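Local coordinates for ABM domain-containing protein (Deinococcus radiodurans, PDB 3E8O) that is of unknown function but is probably a monooxygenase of the antibiotic biosynthesis type, at residues T18-A28 / G66-L77. Sequence-based numbering, arbitrary orientation.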
loop_
_atom_site.group_PDB
_atom_site.type_symbol
_atom_site.label_atom_id
_atom_site.label_comp_id
_atom_site.label_asym_id
_atom_site.label_seq_id
_atom_site.Cartn_x
_atom_site.Cartn_y
_atom_site.Cartn_z
ATOM N N THR A 18 2.313 -14.299 -14.796
ATOM C CA THR A 18 1.974 -14.180 -13.331
ATOM C C THR A 18 2.117 -12.728 -12.887
ATOM O O THR A 18 3.158 -12.118 -13.108
ATOM C CB THR A 18 2.884 -15.064 -12.437
ATOM O OG1 THR A 18 2.823 -16.441 -12.872
ATOM C CG2 THR A 18 2.477 -14.928 -10.925
HETATM N N MSE A 19 1.035 -12.190 -12.300
HETATM C CA MSE A 19 1.041 -10.796 -11.818
HETATM C C MSE A 19 2.092 -10.677 -10.750
HETATM O O MSE A 19 2.399 -11.638 -10.036
HETATM C CB MSE A 19 -0.298 -10.343 -11.256
HETATM C CG MSE A 19 -0.431 -8.843 -11.034
HETATM SE SE MSE A 19 -2.184 -8.249 -10.358
HETATM C CE MSE A 19 -1.868 -8.595 -8.516
ATOM N N VAL A 20 2.654 -9.499 -10.655
ATOM C CA VAL A 20 3.708 -9.207 -9.667
ATOM C C VAL A 20 3.270 -8.018 -8.827
ATOM O O VAL A 20 2.789 -7.008 -9.354
ATOM C CB VAL A 20 5.041 -8.841 -10.351
ATOM C CG1 VAL A 20 6.141 -8.557 -9.342
ATOM C CG2 VAL A 20 5.443 -9.974 -11.308
ATOM N N ILE A 21 3.453 -8.150 -7.523
ATOM C CA ILE A 21 3.156 -7.086 -6.571
ATOM C C ILE A 21 4.449 -6.533 -6.045
ATOM O O ILE A 21 5.316 -7.292 -5.625
ATOM C CB ILE A 21 2.362 -7.632 -5.405
ATOM C CG1 ILE A 21 0.972 -8.111 -5.868
ATOM C CG2 ILE A 21 2.307 -6.589 -4.275
ATOM C CD1 ILE A 21 0.190 -8.865 -4.762
ATOM N N SER A 22 4.584 -5.215 -6.095
ATOM C CA SER A 22 5.750 -4.517 -5.492
ATOM C C SER A 22 5.299 -3.726 -4.276
ATOM O O SER A 22 4.244 -3.066 -4.300
ATOM C CB SER A 22 6.343 -3.530 -6.501
ATOM O OG SER A 22 7.623 -3.040 -6.127
ATOM N N HIS A 23 6.104 -3.762 -3.220
ATOM C CA HIS A 23 5.885 -2.989 -1.977
ATOM C C HIS A 23 7.141 -2.210 -1.664
ATOM O O HIS A 23 8.233 -2.777 -1.544
ATOM C CB HIS A 23 5.526 -3.931 -0.821
ATOM C CG HIS A 23 5.393 -3.255 0.503
ATOM N ND1 HIS A 23 4.408 -2.330 0.757
ATOM C CD2 HIS A 23 6.184 -3.287 1.610
ATOM C CE1 HIS A 23 4.551 -1.879 1.996
ATOM N NE2 HIS A 23 5.621 -2.451 2.534
ATOM N N GLY A 24 6.986 -0.891 -1.626
ATOM C CA GLY A 24 8.104 -0.005 -1.347
ATOM C C GLY A 24 7.798 0.944 -0.239
ATOM O O GLY A 24 6.655 1.393 -0.054
ATOM N N THR A 25 8.840 1.233 0.533
ATOM C CA THR A 25 8.742 2.205 1.606
ATOM C C THR A 25 9.939 3.167 1.519
ATOM O O THR A 25 11.029 2.825 1.054
ATOM C CB THR A 25 8.700 1.543 2.966
ATOM O OG1 THR A 25 9.869 0.723 3.168
ATOM C CG2 THR A 25 7.414 0.671 3.092
ATOM N N LEU A 26 9.689 4.384 1.977
ATOM C CA LEU A 26 10.671 5.484 1.977
ATOM C C LEU A 26 10.172 6.588 2.883
ATOM O O LEU A 26 8.963 6.656 3.160
ATOM C CB LEU A 26 10.943 6.050 0.588
ATOM C CG LEU A 26 9.837 6.782 -0.170
ATOM C CD1 LEU A 26 10.473 7.519 -1.378
ATOM C CD2 LEU A 26 8.647 5.865 -0.578
ATOM N N SER A 27 11.080 7.440 3.356
ATOM C CA SER A 27 10.657 8.553 4.208
ATOM C C SER A 27 11.480 9.778 3.939
ATOM O O SER A 27 12.573 9.702 3.401
ATOM C CB SER A 27 10.745 8.174 5.697
ATOM O OG SER A 27 12.090 8.106 6.127
ATOM N N ALA A 28 10.941 10.915 4.342
ATOM C CA ALA A 28 11.644 12.189 4.215
ATOM C C ALA A 28 11.595 12.921 5.540
ATOM O O ALA A 28 10.671 12.762 6.344
ATOM C CB ALA A 28 11.012 13.064 3.100
ATOM N N GLY A 66 5.297 11.493 7.128
ATOM C CA GLY A 66 6.572 11.609 6.432
ATOM C C GLY A 66 7.121 10.279 5.985
ATOM O O GLY A 66 8.199 10.226 5.412
ATOM N N HIS A 67 6.362 9.216 6.234
ATOM C CA HIS A 67 6.716 7.826 5.801
ATOM C C HIS A 67 5.699 7.424 4.750
ATOM O O HIS A 67 4.496 7.539 4.960
ATOM C CB HIS A 67 6.740 6.883 6.990
ATOM C CG HIS A 67 7.826 7.204 7.966
ATOM N ND1 HIS A 67 8.890 6.366 8.175
ATOM C CD2 HIS A 67 8.039 8.297 8.737
ATOM C CE1 HIS A 67 9.697 6.907 9.075
ATOM N NE2 HIS A 67 9.192 8.074 9.448
ATOM N N PHE A 68 6.226 6.947 3.629
ATOM C CA PHE A 68 5.437 6.705 2.420
ATOM C C PHE A 68 5.577 5.279 1.945
ATOM O O PHE A 68 6.531 4.560 2.254
ATOM C CB PHE A 68 5.887 7.679 1.310
ATOM C CG PHE A 68 5.785 9.139 1.710
ATOM C CD1 PHE A 68 4.585 9.803 1.670
ATOM C CD2 PHE A 68 6.890 9.823 2.219
ATOM C CE1 PHE A 68 4.466 11.088 2.091
ATOM C CE2 PHE A 68 6.766 11.117 2.646
ATOM C CZ PHE A 68 5.555 11.748 2.582
ATOM N N LEU A 69 4.551 4.903 1.190
ATOM C CA LEU A 69 4.425 3.587 0.592
ATOM C C LEU A 69 4.206 3.726 -0.913
ATOM O O LEU A 69 3.476 4.614 -1.366
ATOM C CB LEU A 69 3.234 2.833 1.238
ATOM C CG LEU A 69 2.885 1.380 0.887
ATOM C CD1 LEU A 69 4.000 0.399 1.278
ATOM C CD2 LEU A 69 1.549 0.957 1.568
ATOM N N ILE A 70 4.815 2.819 -1.657
ATOM C CA ILE A 70 4.652 2.699 -3.086
ATOM C C ILE A 70 4.120 1.285 -3.326
ATOM O O ILE A 70 4.800 0.284 -3.046
ATOM C CB ILE A 70 5.933 2.930 -3.904
ATOM C CG1 ILE A 70 6.663 4.231 -3.542
ATOM C CG2 ILE A 70 5.610 2.887 -5.377
ATOM C CD1 ILE A 70 7.965 4.451 -4.267
ATOM N N THR A 71 2.905 1.198 -3.854
ATOM C CA THR A 71 2.188 -0.052 -4.102
ATOM C C THR A 71 2.001 -0.223 -5.595
ATOM O O THR A 71 1.431 0.635 -6.250
ATOM C CB THR A 71 0.845 -0.026 -3.387
ATOM O OG1 THR A 71 1.064 0.223 -2.001
ATOM C CG2 THR A 71 0.028 -1.311 -3.597
ATOM N N GLU A 72 2.519 -1.329 -6.131
ATOM C CA GLU A 72 2.436 -1.527 -7.581
ATOM C C GLU A 72 2.002 -2.933 -7.926
ATOM O O GLU A 72 2.416 -3.874 -7.289
ATOM C CB GLU A 72 3.819 -1.299 -8.271
ATOM C CG GLU A 72 4.635 -0.153 -7.732
ATOM C CD GLU A 72 6.034 -0.017 -8.266
ATOM O OE1 GLU A 72 6.273 -0.395 -9.439
ATOM O OE2 GLU A 72 6.902 0.531 -7.522
ATOM N N HIS A 73 1.195 -3.036 -8.977
ATOM C CA HIS A 73 0.839 -4.326 -9.573
ATOM C C HIS A 73 1.214 -4.277 -11.039
ATOM O O HIS A 73 0.851 -3.351 -11.743
ATOM C CB HIS A 73 -0.659 -4.649 -9.468
ATOM C CG HIS A 73 -1.156 -4.798 -8.080
ATOM N ND1 HIS A 73 -2.493 -5.005 -7.824
ATOM C CD2 HIS A 73 -0.531 -4.746 -6.876
ATOM C CE1 HIS A 73 -2.658 -5.108 -6.514
ATOM N NE2 HIS A 73 -1.491 -4.943 -5.917
ATOM N N TRP A 74 2.008 -5.248 -11.464
ATOM C CA TRP A 74 2.504 -5.385 -12.852
ATOM C C TRP A 74 2.002 -6.668 -13.448
ATOM O O TRP A 74 1.941 -7.706 -12.794
ATOM C CB TRP A 74 4.050 -5.369 -12.861
ATOM C CG TRP A 74 4.603 -4.012 -12.501
ATOM C CD1 TRP A 74 4.986 -3.587 -11.260
ATOM C CD2 TRP A 74 4.747 -2.890 -13.373
ATOM N NE1 TRP A 74 5.327 -2.257 -11.302
ATOM C CE2 TRP A 74 5.209 -1.807 -12.592
ATOM C CE3 TRP A 74 4.517 -2.688 -14.739
ATOM C CZ2 TRP A 74 5.432 -0.559 -13.118
ATOM C CZ3 TRP A 74 4.748 -1.434 -15.252
ATOM C CH2 TRP A 74 5.188 -0.400 -14.458
ATOM N N ASP A 75 1.719 -6.633 -14.739
ATOM C CA ASP A 75 1.160 -7.811 -15.405
ATOM C C ASP A 75 2.095 -8.995 -15.336
ATOM O O ASP A 75 1.682 -10.116 -15.240
ATOM C CB ASP A 75 0.834 -7.499 -16.856
ATOM C CG ASP A 75 0.183 -8.637 -17.524
ATOM O OD1 ASP A 75 -0.980 -8.942 -17.170
ATOM O OD2 ASP A 75 0.878 -9.278 -18.341
ATOM N N ASN A 76 3.396 -8.705 -15.434
ATOM C CA ASN A 76 4.416 -9.747 -15.386
ATOM C C ASN A 76 5.747 -9.123 -15.038
ATOM O O ASN A 76 5.917 -7.902 -15.045
ATOM C CB ASN A 76 4.473 -10.525 -16.692
ATOM C CG ASN A 76 4.675 -9.626 -17.880
ATOM O OD1 ASN A 76 5.743 -9.091 -18.068
ATOM N ND2 ASN A 76 3.616 -9.381 -18.644
ATOM N N LEU A 77 6.684 -9.986 -14.679
ATOM C CA LEU A 77 8.023 -9.553 -14.303
ATOM C C LEU A 77 8.736 -8.783 -15.382
ATOM O O LEU A 77 9.422 -7.808 -15.109
ATOM C CB LEU A 77 8.913 -10.711 -13.870
ATOM C CG LEU A 77 8.746 -11.197 -12.457
ATOM C CD1 LEU A 77 9.528 -12.528 -12.252
ATOM C CD2 LEU A 77 9.215 -10.152 -11.454
HETATM O O HOH W 1 5.762 -12.699 -13.870
HETATM O O HOH W 2 6.931 -0.612 -5.018
HETATM O O HOH W 3 1.960 -1.853 -0.656
#
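S27 CB sits over the centre of the H67 ring, 3.7 Å from its centroid, in a CH-pi contact, while S27 OG hydrogen-bonds to D103 OD2. At the far end, in the conformer given, M19 lays its terminal methyl over one face of the H73 imidazole, CE 4.0 Å from the ring centroid and displaced toward the rim; the selenomethionine chain, extended as far as SE, bends at chi3 (83°). I21 CG1 meets the same ring obliquely near CD2. W74 is gripped at its edge: NE1 donates to E72 OE1 at 2.8 Å, with the oxygen in the indole plane, which holds the carboxylate beside S22. The other oxygen, E72 OE2, takes a bond from a water that also donates to I70 O and accepts from S22 OG. A different water lies in the plane of the H23 ring, linking ND1 to T71 OG1. L26 CD2 packs on F68 CB (3.8 Å) and I70 CG1, and V20 CG2 meets L77 CG at 3.7 Å. The backbones between them form an antiparallel ladder whose hydrogen-bonded pairs are V20–W74, S22–E72, G24–I70 and L26–F68; A28 N to G66 O (3.0 Å) extends it. These are the central strands of the four-stranded ferredoxin-like sheet, between strands 53-61 and 105-110. F68 and W74 touch helix 33-47 on one face; on the other, H23 meets H73 of the second subunit, and H73 meets H23 of that subunit, both edge-to-face.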